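Local coordinates for 3-hydroxyisobutyrate dehydrogenase (PDB 2CVZ), which probably catalyses the NADP-dependent oxidation of 3-hydroxyisobutyrate in valine catabolism, at residues L112-S117 with L128-G133; V58-L63 with P144-A149; R221-T226 with A276-E281; V174-A179 with S207-N212. All coordinates share one frame; numbering follows the deposited sequence.

Contact 1: residues L112-S117 with L128-G133; sequences LDAPVS and LTVMLG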
# COMPACT_ATOMS: atom_id res chain seq x y z
N LEU C 112 -28.02 21.09 -10.62
CA LEU C 112 -28.15 19.74 -10.10
C LEU C 112 -26.97 18.95 -10.61
O LEU C 112 -26.69 18.98 -11.81
CB LEU C 112 -29.44 19.08 -10.60
CG LEU C 112 -30.78 19.66 -10.15
CD1 LEU C 112 -31.91 18.91 -10.84
CD2 LEU C 112 -30.91 19.55 -8.64
N ASP C 113 -26.25 18.26 -9.73
CA ASP C 113 -25.15 17.45 -10.23
C ASP C 113 -25.79 16.14 -10.66
O ASP C 113 -26.54 15.52 -9.90
CB ASP C 113 -24.03 17.22 -9.20
CG ASP C 113 -24.53 17.04 -7.78
OD1 ASP C 113 -23.95 16.21 -7.05
OD2 ASP C 113 -25.48 17.74 -7.36
N ALA C 114 -25.51 15.73 -11.89
CA ALA C 114 -26.08 14.50 -12.41
C ALA C 114 -25.06 13.66 -13.16
O ALA C 114 -25.26 13.32 -14.33
CB ALA C 114 -27.26 14.84 -13.33
N PRO C 115 -23.95 13.31 -12.50
CA PRO C 115 -22.93 12.48 -13.16
C PRO C 115 -23.53 11.13 -13.54
O PRO C 115 -24.55 10.72 -12.98
CB PRO C 115 -21.83 12.38 -12.11
CG PRO C 115 -22.57 12.52 -10.81
CD PRO C 115 -23.56 13.62 -11.11
N VAL C 116 -22.91 10.43 -14.48
CA VAL C 116 -23.46 9.16 -14.94
C VAL C 116 -22.47 8.01 -14.98
O VAL C 116 -21.26 8.19 -14.85
CB VAL C 116 -24.06 9.33 -16.35
CG1 VAL C 116 -25.16 10.39 -16.33
CG2 VAL C 116 -22.97 9.74 -17.33
N SER C 117 -23.00 6.81 -15.17
CA SER C 117 -22.18 5.62 -15.28
C SER C 117 -22.81 4.71 -16.33
O SER C 117 -24.03 4.65 -16.45
CB SER C 117 -22.09 4.88 -13.95
OG SER C 117 -21.16 3.81 -14.05
N LEU C 128 -27.93 4.83 -19.34
CA LEU C 128 -27.05 5.33 -18.30
C LEU C 128 -27.71 5.40 -16.93
O LEU C 128 -28.92 5.59 -16.81
CB LEU C 128 -26.53 6.72 -18.67
CG LEU C 128 -25.61 6.83 -19.88
CD1 LEU C 128 -25.34 8.30 -20.17
CD2 LEU C 128 -24.30 6.09 -19.61
N THR C 129 -26.89 5.23 -15.90
CA THR C 129 -27.36 5.32 -14.52
C THR C 129 -27.00 6.74 -14.10
O THR C 129 -25.89 7.20 -14.34
CB THR C 129 -26.63 4.32 -13.60
OG1 THR C 129 -27.03 2.99 -13.93
CG2 THR C 129 -26.97 4.59 -12.14
N VAL C 130 -27.95 7.44 -13.49
CA VAL C 130 -27.71 8.81 -13.06
C VAL C 130 -27.87 8.97 -11.56
O VAL C 130 -28.83 8.47 -10.97
CB VAL C 130 -28.70 9.79 -13.76
CG1 VAL C 130 -28.42 11.22 -13.31
CG2 VAL C 130 -28.57 9.68 -15.27
N MSE C 131 -26.93 9.68 -10.94
CA MSE C 131 -26.98 9.94 -9.51
C MSE C 131 -27.17 11.45 -9.34
O MSE C 131 -26.24 12.23 -9.57
CB MSE C 131 -25.68 9.46 -8.83
CG MSE C 131 -24.40 9.83 -9.56
SE MSE C 131 -23.16 8.33 -9.73
CE MSE C 131 -23.93 7.52 -11.32
N LEU C 132 -28.38 11.84 -8.96
CA LEU C 132 -28.73 13.25 -8.80
C LEU C 132 -28.47 13.84 -7.43
O LEU C 132 -28.70 13.20 -6.41
CB LEU C 132 -30.21 13.50 -9.13
CG LEU C 132 -30.75 13.35 -10.56
CD1 LEU C 132 -30.05 14.33 -11.49
CD2 LEU C 132 -30.55 11.93 -11.02
N GLY C 133 -28.00 15.08 -7.43
CA GLY C 133 -27.74 15.80 -6.20
C GLY C 133 -28.43 17.15 -6.33
O GLY C 133 -28.19 17.89 -7.28
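S117 and T129 form an antiparallel hydrogen-bonded pair, T129 N giving its hydrogen to S117 O at 3.0 Å, and at the far end D113 N reaches G133 O at 3.1 Å. Between them a weak bond, M131 N to P115 O at 3.3 Å, joins the backbones; proline, lacking an N-H, returns none, and strand 110-117 is broken here. Beside this break the side chains are tightest. A114 is small enough to take L132 CD1 against its CB at 3.4 Å, while P115 CG presses on CG of the selenomethionine M131 at 3.5 Å. V116 and V130 lie side by side, CG1 to CG2 3.6 Å. D113 OD2 comes beside G133, which lacks a side chain, and accepts from G159 N, while OD1 accepts from H162 N. Packing is looser at S117: M131, bent at chi2 and chi3, brings CE to 4.2 Å from S117 CB. This side faces not solvent but the second subunit, where S117 OG bonds S204 N and T129 OG1 bonds A202 O. The pairing marks where the parallel Rossmann-type sheet turns antiparallel, with V116 lining the NADPH pocket.

Contact 2: residues V58-L63 with P144-A149; sequences VIFTCL and PFLAYA. With NDP (NADPH dihydro-nicotinamide-adenine-dinucleotide phosphate), chain G.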
# COMPACT_ATOMS: atom_id res chain seq x y z
N VAL C 58 -33.96 23.61 -19.84
CA VAL C 58 -33.01 22.73 -19.18
C VAL C 58 -31.71 22.69 -19.98
O VAL C 58 -31.70 22.35 -21.16
CB VAL C 58 -33.55 21.29 -19.05
CG1 VAL C 58 -32.56 20.44 -18.26
CG2 VAL C 58 -34.91 21.30 -18.38
N ILE C 59 -30.62 23.05 -19.32
CA ILE C 59 -29.30 23.05 -19.94
C ILE C 59 -28.50 21.88 -19.39
O ILE C 59 -28.44 21.68 -18.17
CB ILE C 59 -28.54 24.36 -19.62
CG1 ILE C 59 -29.27 25.55 -20.26
CG2 ILE C 59 -27.11 24.27 -20.13
CD1 ILE C 59 -28.65 26.89 -19.93
N PHE C 60 -27.89 21.10 -20.28
CA PHE C 60 -27.07 19.95 -19.88
C PHE C 60 -25.61 20.21 -20.22
O PHE C 60 -25.30 20.84 -21.23
CB PHE C 60 -27.46 18.68 -20.63
CG PHE C 60 -28.83 18.15 -20.30
CD1 PHE C 60 -29.96 18.71 -20.87
CD2 PHE C 60 -28.97 17.06 -19.45
CE1 PHE C 60 -31.23 18.19 -20.60
CE2 PHE C 60 -30.23 16.53 -19.17
CZ PHE C 60 -31.36 17.09 -19.75
N THR C 61 -24.71 19.71 -19.38
CA THR C 61 -23.29 19.84 -19.62
C THR C 61 -22.60 18.53 -19.30
O THR C 61 -22.98 17.83 -18.36
CB THR C 61 -22.63 20.96 -18.77
OG1 THR C 61 -23.02 20.81 -17.40
CG2 THR C 61 -23.04 22.33 -19.28
N CYS C 62 -21.61 18.17 -20.10
CA CYS C 62 -20.83 16.97 -19.85
C CYS C 62 -19.43 17.32 -20.32
O CYS C 62 -19.02 16.98 -21.44
CB CYS C 62 -21.37 15.77 -20.63
SG CYS C 62 -20.58 14.24 -20.08
N LEU C 63 -18.72 18.02 -19.45
CA LEU C 63 -17.37 18.49 -19.72
C LEU C 63 -16.34 17.71 -18.90
O LEU C 63 -16.70 16.91 -18.03
CB LEU C 63 -17.30 19.98 -19.40
CG LEU C 63 -18.37 20.79 -20.16
CD1 LEU C 63 -18.49 22.20 -19.59
CD2 LEU C 63 -18.00 20.84 -21.63
N PRO C 144 -38.19 13.61 -16.19
CA PRO C 144 -38.74 13.33 -17.52
C PRO C 144 -37.87 13.72 -18.72
O PRO C 144 -38.17 13.35 -19.85
CB PRO C 144 -40.07 14.08 -17.51
CG PRO C 144 -39.79 15.25 -16.62
CD PRO C 144 -39.02 14.60 -15.48
N PHE C 145 -36.79 14.46 -18.47
CA PHE C 145 -35.91 14.89 -19.55
C PHE C 145 -34.65 14.05 -19.71
O PHE C 145 -33.91 14.23 -20.68
CB PHE C 145 -35.52 16.36 -19.33
CG PHE C 145 -36.67 17.31 -19.43
CD1 PHE C 145 -37.22 17.62 -20.67
CD2 PHE C 145 -37.22 17.87 -18.29
CE1 PHE C 145 -38.31 18.49 -20.77
CE2 PHE C 145 -38.31 18.73 -18.37
CZ PHE C 145 -38.85 19.04 -19.62
N LEU C 146 -34.40 13.15 -18.77
CA LEU C 146 -33.21 12.31 -18.83
C LEU C 146 -33.40 11.16 -19.82
O LEU C 146 -33.39 9.99 -19.44
CB LEU C 146 -32.89 11.77 -17.43
CG LEU C 146 -32.87 12.85 -16.35
CD1 LEU C 146 -32.56 12.22 -14.99
CD2 LEU C 146 -31.84 13.92 -16.70
N ALA C 147 -33.54 11.52 -21.09
CA ALA C 147 -33.77 10.55 -22.16
C ALA C 147 -32.64 9.55 -22.40
O ALA C 147 -32.85 8.53 -23.06
CB ALA C 147 -34.09 11.30 -23.46
N TYR C 148 -31.46 9.84 -21.88
CA TYR C 148 -30.31 8.96 -22.06
C TYR C 148 -30.10 8.01 -20.89
O TYR C 148 -29.14 7.22 -20.88
CB TYR C 148 -29.04 9.80 -22.24
CG TYR C 148 -28.88 10.89 -21.20
CD1 TYR C 148 -28.63 10.58 -19.86
CD2 TYR C 148 -29.01 12.24 -21.55
CE1 TYR C 148 -28.51 11.58 -18.89
CE2 TYR C 148 -28.90 13.25 -20.59
CZ TYR C 148 -28.65 12.91 -19.26
OH TYR C 148 -28.53 13.91 -18.32
N ALA C 149 -31.00 8.06 -19.91
CA ALA C 149 -30.86 7.23 -18.71
C ALA C 149 -31.95 6.19 -18.47
O ALA C 149 -33.04 6.26 -19.02
CB ALA C 149 -30.76 8.14 -17.49
PA NDP G . -14.22 13.86 -23.87
O1A NDP G . -14.59 12.93 -24.90
O2A NDP G . -12.80 14.22 -23.55
O5B NDP G . -15.07 15.23 -24.19
C5B NDP G . -14.89 16.38 -23.36
C4B NDP G . -15.84 17.40 -23.98
O4B NDP G . -15.66 18.62 -23.20
C3B NDP G . -15.64 17.75 -25.42
O3B NDP G . -16.93 18.00 -26.03
C2B NDP G . -14.85 19.00 -25.40
O2B NDP G . -14.85 19.83 -26.56
C1B NDP G . -15.36 19.64 -24.14
N9A NDP G . -14.39 20.61 -23.56
C8A NDP G . -13.09 20.37 -23.05
N7A NDP G . -12.54 21.48 -22.61
C5A NDP G . -13.45 22.48 -22.83
C6A NDP G . -13.47 23.87 -22.59
N6A NDP G . -12.42 24.47 -22.03
N1A NDP G . -14.57 24.59 -22.93
C2A NDP G . -15.63 23.98 -23.50
N3A NDP G . -15.72 22.67 -23.76
C4A NDP G . -14.58 21.97 -23.40
O3 NDP G . -14.89 13.46 -22.50
PN NDP G . -15.87 12.31 -21.97
O1N NDP G . -15.17 11.04 -22.18
O2N NDP G . -17.16 12.60 -22.67
O5D NDP G . -16.03 12.75 -20.45
C5D NDP G . -16.72 13.99 -20.06
C4D NDP G . -17.13 13.83 -18.57
O4D NDP G . -17.86 12.61 -18.45
C3D NDP G . -15.92 13.66 -17.65
O3D NDP G . -16.16 14.37 -16.42
C2D NDP G . -15.78 12.17 -17.47
O2D NDP G . -15.00 11.90 -16.31
C1D NDP G . -17.32 11.82 -17.39
N1N NDP G . -17.65 10.39 -17.68
C2N NDP G . -16.97 9.75 -18.76
C3N NDP G . -17.34 8.37 -19.02
C7N NDP G . -16.70 7.63 -20.12
O7N NDP G . -16.72 6.39 -20.20
N7N NDP G . -16.08 8.30 -21.11
C4N NDP G . -18.31 7.76 -18.21
C5N NDP G . -18.94 8.40 -17.18
C6N NDP G . -18.61 9.71 -16.92
P2B NDP G . -13.99 19.56 -27.83
O1X NDP G . -13.84 20.90 -28.42
O2X NDP G . -14.74 18.60 -28.70
O3X NDP G . -12.64 18.97 -27.42
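The hydroxyl end of Y148 and the ring of F60 meet from opposite directions, Y148 OH lying 3.2 Å from F60 CE2 near the plane of the phenylalanine. The rings form an oblique pair, planes at 79° and centroids 5.9 Å apart; Y148 OH and CE2 approach the F60 CD2-CE2 edge, which itself lies near the Y148 ring plane. CG of Y148 lies between the backbone N and the carbonyl carbon (chi1 49°), lifting the ring from the turn toward the strand; F60 CG, beside its own N (chi1 -67°), sends its ring toward residues 145-148. L146 CD2 comes to the same F60 edge, in the ring plane, 3.9 Å from CE2. V58 lays CG2 over one face of the F145 ring, offset toward the rim and 4.1 Å from CD2. Valine's beta-branching suits a strand; CG2, beside the backbone N, meets the ring. L146 to A149 make a type I turn, closed by A149 N to L146 O at 3.1 Å, presenting L146 and Y148 together. Helix 13-23 adds L20 to F60, and M16 and H19 to Y148. Where strand 58-61 ends, C62 SG sits 3.6 Å from NDP O4D and L63 O 3.1 Å from NDP O3D. Between the segments, contact is made almost wholly by aromatic rings and methyl groups, the Y148 hydroxyl being the one polar side-chain atom that touches, consistent with dispersion and water exclusion holding the loop on the sheet; the contacts of C62 and L63 with NADPH belong to the strand's C-terminal end, the usual cofactor edge of a Rossmann fold.

Contact 3: residues R221-T226 with A276-E281; sequences RAFPKT and ALRLLE. With NDP (NADPH dihydro-nicotinamide-adenine-dinucleotide phosphate), chain G.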
# COMPACT_ATOMS: atom_id res chain seq x y z
N ARG C 221 -6.91 -7.68 -26.98
CA ARG C 221 -5.83 -6.76 -27.33
C ARG C 221 -6.41 -5.56 -28.08
O ARG C 221 -5.66 -4.75 -28.63
CB ARG C 221 -4.77 -7.45 -28.21
CG ARG C 221 -4.27 -8.77 -27.67
CD ARG C 221 -3.92 -8.68 -26.20
NE ARG C 221 -2.87 -7.70 -25.93
CZ ARG C 221 -2.53 -7.29 -24.71
NH1 ARG C 221 -3.17 -7.76 -23.65
NH2 ARG C 221 -1.56 -6.40 -24.55
N ALA C 222 -7.73 -5.45 -28.08
CA ALA C 222 -8.42 -4.36 -28.76
C ALA C 222 -8.15 -2.99 -28.13
O ALA C 222 -7.90 -2.01 -28.84
CB ALA C 222 -9.92 -4.63 -28.79
N PHE C 223 -8.23 -2.93 -26.81
CA PHE C 223 -8.01 -1.70 -26.07
C PHE C 223 -8.68 -0.49 -26.72
O PHE C 223 -8.02 0.50 -27.06
CB PHE C 223 -6.51 -1.44 -25.91
CG PHE C 223 -5.84 -2.37 -24.93
CD1 PHE C 223 -6.10 -2.26 -23.57
CD2 PHE C 223 -4.97 -3.35 -25.38
CE1 PHE C 223 -5.50 -3.13 -22.66
CE2 PHE C 223 -4.36 -4.23 -24.47
CZ PHE C 223 -4.63 -4.11 -23.11
N PRO C 224 -10.01 -0.55 -26.91
CA PRO C 224 -10.70 0.58 -27.52
C PRO C 224 -10.65 1.80 -26.61
O PRO C 224 -10.56 1.66 -25.38
CB PRO C 224 -12.12 0.05 -27.72
CG PRO C 224 -12.28 -0.89 -26.57
CD PRO C 224 -10.95 -1.63 -26.57
N LYS C 225 -10.68 2.99 -27.20
CA LYS C 225 -10.64 4.23 -26.43
C LYS C 225 -12.06 4.73 -26.18
O LYS C 225 -12.73 5.17 -27.11
CB LYS C 225 -9.83 5.28 -27.20
CG LYS C 225 -9.85 6.66 -26.58
CD LYS C 225 -9.25 6.66 -25.18
CE LYS C 225 -9.26 8.05 -24.57
NZ LYS C 225 -8.52 9.04 -25.42
N THR C 226 -12.51 4.67 -24.93
CA THR C 226 -13.86 5.14 -24.59
C THR C 226 -13.88 6.06 -23.38
O THR C 226 -14.76 6.90 -23.25
CB THR C 226 -14.83 3.96 -24.32
OG1 THR C 226 -14.52 3.35 -23.07
CG2 THR C 226 -14.73 2.91 -25.43
N ALA C 276 -4.48 0.90 -18.39
CA ALA C 276 -3.66 0.98 -17.19
C ALA C 276 -3.04 -0.40 -16.95
O ALA C 276 -1.93 -0.51 -16.43
CB ALA C 276 -4.51 1.40 -15.98
N LEU C 277 -3.75 -1.44 -17.36
CA LEU C 277 -3.26 -2.80 -17.18
C LEU C 277 -2.02 -3.07 -18.04
O LEU C 277 -1.27 -4.01 -17.77
CB LEU C 277 -4.37 -3.82 -17.49
CG LEU C 277 -5.20 -4.26 -16.28
CD1 LEU C 277 -5.78 -3.04 -15.58
CD2 LEU C 277 -6.31 -5.21 -16.71
N ARG C 278 -1.81 -2.25 -19.06
CA ARG C 278 -0.64 -2.42 -19.92
C ARG C 278 0.63 -2.24 -19.08
O ARG C 278 1.67 -2.83 -19.37
CB ARG C 278 -0.63 -1.38 -21.05
CG ARG C 278 -1.52 -1.69 -22.24
CD ARG C 278 -1.30 -0.63 -23.31
NE ARG C 278 -2.11 -0.81 -24.51
CZ ARG C 278 -1.90 -1.75 -25.43
NH1 ARG C 278 -0.90 -2.61 -25.29
NH2 ARG C 278 -2.68 -1.82 -26.50
N LEU C 279 0.54 -1.41 -18.04
CA LEU C 279 1.68 -1.18 -17.16
C LEU C 279 2.05 -2.47 -16.44
O LEU C 279 3.23 -2.77 -16.26
CB LEU C 279 1.35 -0.08 -16.14
CG LEU C 279 2.48 0.30 -15.18
CD1 LEU C 279 3.74 0.65 -15.96
CD2 LEU C 279 2.03 1.48 -14.32
N LEU C 280 1.04 -3.23 -16.04
CA LEU C 280 1.26 -4.49 -15.35
C LEU C 280 1.85 -5.51 -16.33
O LEU C 280 2.69 -6.32 -15.96
CB LEU C 280 -0.05 -5.02 -14.76
CG LEU C 280 -0.64 -4.18 -13.63
CD1 LEU C 280 -2.03 -4.70 -13.26
CD2 LEU C 280 0.30 -4.22 -12.43
N GLU C 281 1.40 -5.45 -17.58
CA GLU C 281 1.90 -6.37 -18.60
C GLU C 281 3.35 -6.00 -18.89
O GLU C 281 4.18 -6.88 -19.13
CB GLU C 281 1.08 -6.25 -19.88
CG GLU C 281 -0.40 -6.55 -19.69
CD GLU C 281 -1.17 -6.53 -21.00
OE1 GLU C 281 -0.99 -5.56 -21.77
OE2 GLU C 281 -1.95 -7.46 -21.25
PA NDP G . -14.22 13.86 -23.87
O1A NDP G . -14.59 12.93 -24.90
O2A NDP G . -12.80 14.22 -23.55
O5B NDP G . -15.07 15.23 -24.19
C5B NDP G . -14.89 16.38 -23.36
C4B NDP G . -15.84 17.40 -23.98
O4B NDP G . -15.66 18.62 -23.20
C3B NDP G . -15.64 17.75 -25.42
O3B NDP G . -16.93 18.00 -26.03
C2B NDP G . -14.85 19.00 -25.40
O2B NDP G . -14.85 19.83 -26.56
C1B NDP G . -15.36 19.64 -24.14
N9A NDP G . -14.39 20.61 -23.56
C8A NDP G . -13.09 20.37 -23.05
N7A NDP G . -12.54 21.48 -22.61
C5A NDP G . -13.45 22.48 -22.83
C6A NDP G . -13.47 23.87 -22.59
N6A NDP G . -12.42 24.47 -22.03
N1A NDP G . -14.57 24.59 -22.93
C2A NDP G . -15.63 23.98 -23.50
N3A NDP G . -15.72 22.67 -23.76
C4A NDP G . -14.58 21.97 -23.40
O3 NDP G . -14.89 13.46 -22.50
PN NDP G . -15.87 12.31 -21.97
O1N NDP G . -15.17 11.04 -22.18
O2N NDP G . -17.16 12.60 -22.67
O5D NDP G . -16.03 12.75 -20.45
C5D NDP G . -16.72 13.99 -20.06
C4D NDP G . -17.13 13.83 -18.57
O4D NDP G . -17.86 12.61 -18.45
C3D NDP G . -15.92 13.66 -17.65
O3D NDP G . -16.16 14.37 -16.42
C2D NDP G . -15.78 12.17 -17.47
O2D NDP G . -15.00 11.90 -16.31
C1D NDP G . -17.32 11.82 -17.39
N1N NDP G . -17.65 10.39 -17.68
C2N NDP G . -16.97 9.75 -18.76
C3N NDP G . -17.34 8.37 -19.02
C7N NDP G . -16.70 7.63 -20.12
O7N NDP G . -16.72 6.39 -20.20
N7N NDP G . -16.08 8.30 -21.11
C4N NDP G . -18.31 7.76 -18.21
C5N NDP G . -18.94 8.40 -17.18
C6N NDP G . -18.61 9.71 -16.92
P2B NDP G . -13.99 19.56 -27.83
O1X NDP G . -13.84 20.90 -28.42
O2X NDP G . -14.74 18.60 -28.70
O3X NDP G . -12.64 18.97 -27.42
O HOH W 1 -1.10 -5.14 -27.64
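F223 receives the guanidinium of R278 over one face of its ring, an off-centre cation-pi contact with R278 CZ 3.9 Å from the F223 centroid. The guanidinium is not laid flat: its plane is tilted 35° from that of the ring, and R278 NH2 dips past the rim beside F223 CD2 (3.0 Å). R278 can get there because its chain is extended from CG to NE, carrying the charge from the helix surface across to the loop; NE, which sits over the ring, is also held in a salt bridge with E275. A polarisable ring suits a cation on its face. F223 also turns its edge to R221, setting CE2 over the face of that guanidinium. These residues belong to the largely helical C-terminal half of the enzyme, where the loop between helices 214-219 and 229-243 is fastened to helix 276-284. R221, with positive phi just after helix 214-219, bends its chain at chi2 and chi3 and grips E281 end-on with two nitrogens. R221 NH1 meets the syn lone pair of E281 OE2 at 2.7 Å, and R221 NH2 gives a nearly straight bond to E281 OE1 at 3.0 Å, though the two flat groups are twisted by 33°. The buried carboxylate gains a further donor, I288 N, on OE2. Weak bonds join one water to R221 NH2 and R278 NH1. Further along the loop, T226 offers its carbonyl O to NDP N7N at 2.9 Å, almost in line with the donor hydrogen, holding the nicotinamide amide by backbone.

Contact 4: residues V174-A179 with S207-N212; sequences VNLWAA and SNATEN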
# COMPACT_ATOMS: atom_id res chain seq x y z
N VAL C 174 -10.15 0.12 -8.31
CA VAL C 174 -9.60 -0.94 -7.49
C VAL C 174 -9.92 -2.31 -8.06
O VAL C 174 -9.05 -3.18 -8.17
CB VAL C 174 -10.16 -0.87 -6.05
CG1 VAL C 174 -9.82 -2.14 -5.30
CG2 VAL C 174 -9.57 0.33 -5.33
N ASN C 175 -11.18 -2.52 -8.43
CA ASN C 175 -11.60 -3.80 -8.98
C ASN C 175 -10.79 -4.17 -10.22
O ASN C 175 -10.30 -5.29 -10.35
CB ASN C 175 -13.08 -3.78 -9.34
CG ASN C 175 -13.97 -3.56 -8.12
OD1 ASN C 175 -13.52 -3.64 -6.98
ND2 ASN C 175 -15.25 -3.30 -8.37
N LEU C 176 -10.65 -3.20 -11.12
CA LEU C 176 -9.93 -3.40 -12.37
C LEU C 176 -8.45 -3.67 -12.18
O LEU C 176 -7.89 -4.58 -12.79
CB LEU C 176 -10.13 -2.18 -13.27
CG LEU C 176 -9.36 -2.12 -14.60
CD1 LEU C 176 -9.75 -3.29 -15.49
CD2 LEU C 176 -9.68 -0.80 -15.29
N TRP C 177 -7.80 -2.88 -11.33
CA TRP C 177 -6.37 -3.05 -11.10
C TRP C 177 -6.04 -4.35 -10.38
O TRP C 177 -5.12 -5.06 -10.78
CB TRP C 177 -5.82 -1.86 -10.31
CG TRP C 177 -4.34 -1.93 -10.10
CD1 TRP C 177 -3.68 -2.58 -9.10
CD2 TRP C 177 -3.33 -1.35 -10.93
NE1 TRP C 177 -2.32 -2.44 -9.25
CE2 TRP C 177 -2.08 -1.69 -10.37
CE3 TRP C 177 -3.35 -0.57 -12.10
CZ2 TRP C 177 -0.86 -1.28 -10.93
CZ3 TRP C 177 -2.14 -0.17 -12.66
CH2 TRP C 177 -0.92 -0.53 -12.07
N ALA C 178 -6.79 -4.67 -9.33
CA ALA C 178 -6.54 -5.90 -8.58
C ALA C 178 -6.71 -7.11 -9.48
O ALA C 178 -5.93 -8.07 -9.41
CB ALA C 178 -7.49 -6.00 -7.38
N ALA C 179 -7.73 -7.08 -10.33
CA ALA C 179 -7.96 -8.18 -11.25
C ALA C 179 -6.73 -8.30 -12.14
O ALA C 179 -6.28 -9.41 -12.45
CB ALA C 179 -9.20 -7.91 -12.09
N SER C 207 -16.67 -8.89 -10.93
CA SER C 207 -16.99 -7.47 -10.85
C SER C 207 -17.28 -7.02 -12.26
O SER C 207 -17.01 -7.74 -13.22
CB SER C 207 -15.81 -6.68 -10.28
OG SER C 207 -14.69 -6.74 -11.16
N ASN C 208 -17.83 -5.82 -12.41
CA ASN C 208 -18.11 -5.30 -13.74
C ASN C 208 -16.80 -5.27 -14.53
O ASN C 208 -16.79 -5.46 -15.74
CB ASN C 208 -18.68 -3.88 -13.64
CG ASN C 208 -18.63 -3.14 -14.97
OD1 ASN C 208 -19.26 -3.54 -15.94
ND2 ASN C 208 -17.86 -2.06 -15.01
N ALA C 209 -15.69 -5.06 -13.83
CA ALA C 209 -14.38 -5.01 -14.47
C ALA C 209 -14.00 -6.34 -15.11
O ALA C 209 -13.53 -6.38 -16.25
CB ALA C 209 -13.30 -4.59 -13.46
N THR C 210 -14.19 -7.44 -14.39
CA THR C 210 -13.85 -8.75 -14.92
C THR C 210 -14.90 -9.26 -15.91
O THR C 210 -14.59 -10.04 -16.80
CB THR C 210 -13.70 -9.82 -13.80
OG1 THR C 210 -14.95 -9.99 -13.12
CG2 THR C 210 -12.63 -9.39 -12.80
N GLU C 211 -16.13 -8.79 -15.75
CA GLU C 211 -17.22 -9.23 -16.62
C GLU C 211 -17.33 -8.50 -17.95
O GLU C 211 -17.49 -9.13 -18.99
CB GLU C 211 -18.57 -9.09 -15.90
CG GLU C 211 -18.70 -9.82 -14.58
CD GLU C 211 -20.02 -9.51 -13.88
OE1 GLU C 211 -20.29 -8.32 -13.60
OE2 GLU C 211 -20.78 -10.46 -13.60
N ASN C 212 -17.22 -7.18 -17.91
CA ASN C 212 -17.41 -6.38 -19.12
C ASN C 212 -16.29 -5.51 -19.65
O ASN C 212 -16.48 -4.80 -20.64
CB ASN C 212 -18.65 -5.50 -18.92
CG ASN C 212 -19.83 -6.28 -18.38
OD1 ASN C 212 -20.25 -7.28 -18.97
ND2 ASN C 212 -20.37 -5.84 -17.25
O HOH W 2 -16.48 -3.09 -11.11
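A209 fits its methyl against the backbone of helix 160-188, CB lying 3.7 Å from L176 CA and 4.0 Å from L176 CB. So small a side chain lets the two helix axes approach to 8.8 Å, at 65° to each other. With CG anti to the backbone N (chi1 175°), L176 sends its branched end on to I214, Y260 and L277 instead. One turn further, A179 CB faces T210 CG2 at 3.8 Å, methyl to methyl. T210 splits its branches: chi1 63° sets OG1 back over its own helix start and leaves CG2 to face A179. On the other flank, N175 lays its CB beside S207 OG at 3.8 Å. The S207 and T210 hydroxyls serve the capping box of helix 208-212, in which S207 N gives to T210 OG1 at 3.0 Å and T210 N weakly to S207 OG; T210 OG1 also bonds N201 OD1. A water 3.0 Å from N175 ND2 serves that amide and takes a weak bond from A209 N. N208, turned off to the side, bonds S204 O of the second subunit through ND2. The chemistry is sorted by position: the small A209 and A179 side chains and the T210 methyl fill the crossing, against L176 backbone and CB, and the polar groups at the short helix's N-terminus are met by its own cap, N201, a water and the neighbouring subunit.

In the fold
Contacts 1 and 2 lie 9 Å apart between centres in the N-terminal cofactor-binding domain, on one mixed sheet, and contact 1 is nested within the chain loop that contact 2 closes. They touch directly, at L128 with Y148 and at V130 with A149. Contacts 4 and 3 follow in that order along the chain, in the helical C-terminal half, with centres 13 Å apart; L280 of helix 276-284 packs on W177 of helix 160-188. Contacts 2 and 3 are on opposite sides of the chain's centre, with centres about 30 Å apart, yet residues of both reach NADPH, which therefore lies between the two halves. Contacts 1 and 4 both touch the second subunit, linking each half to the assembly.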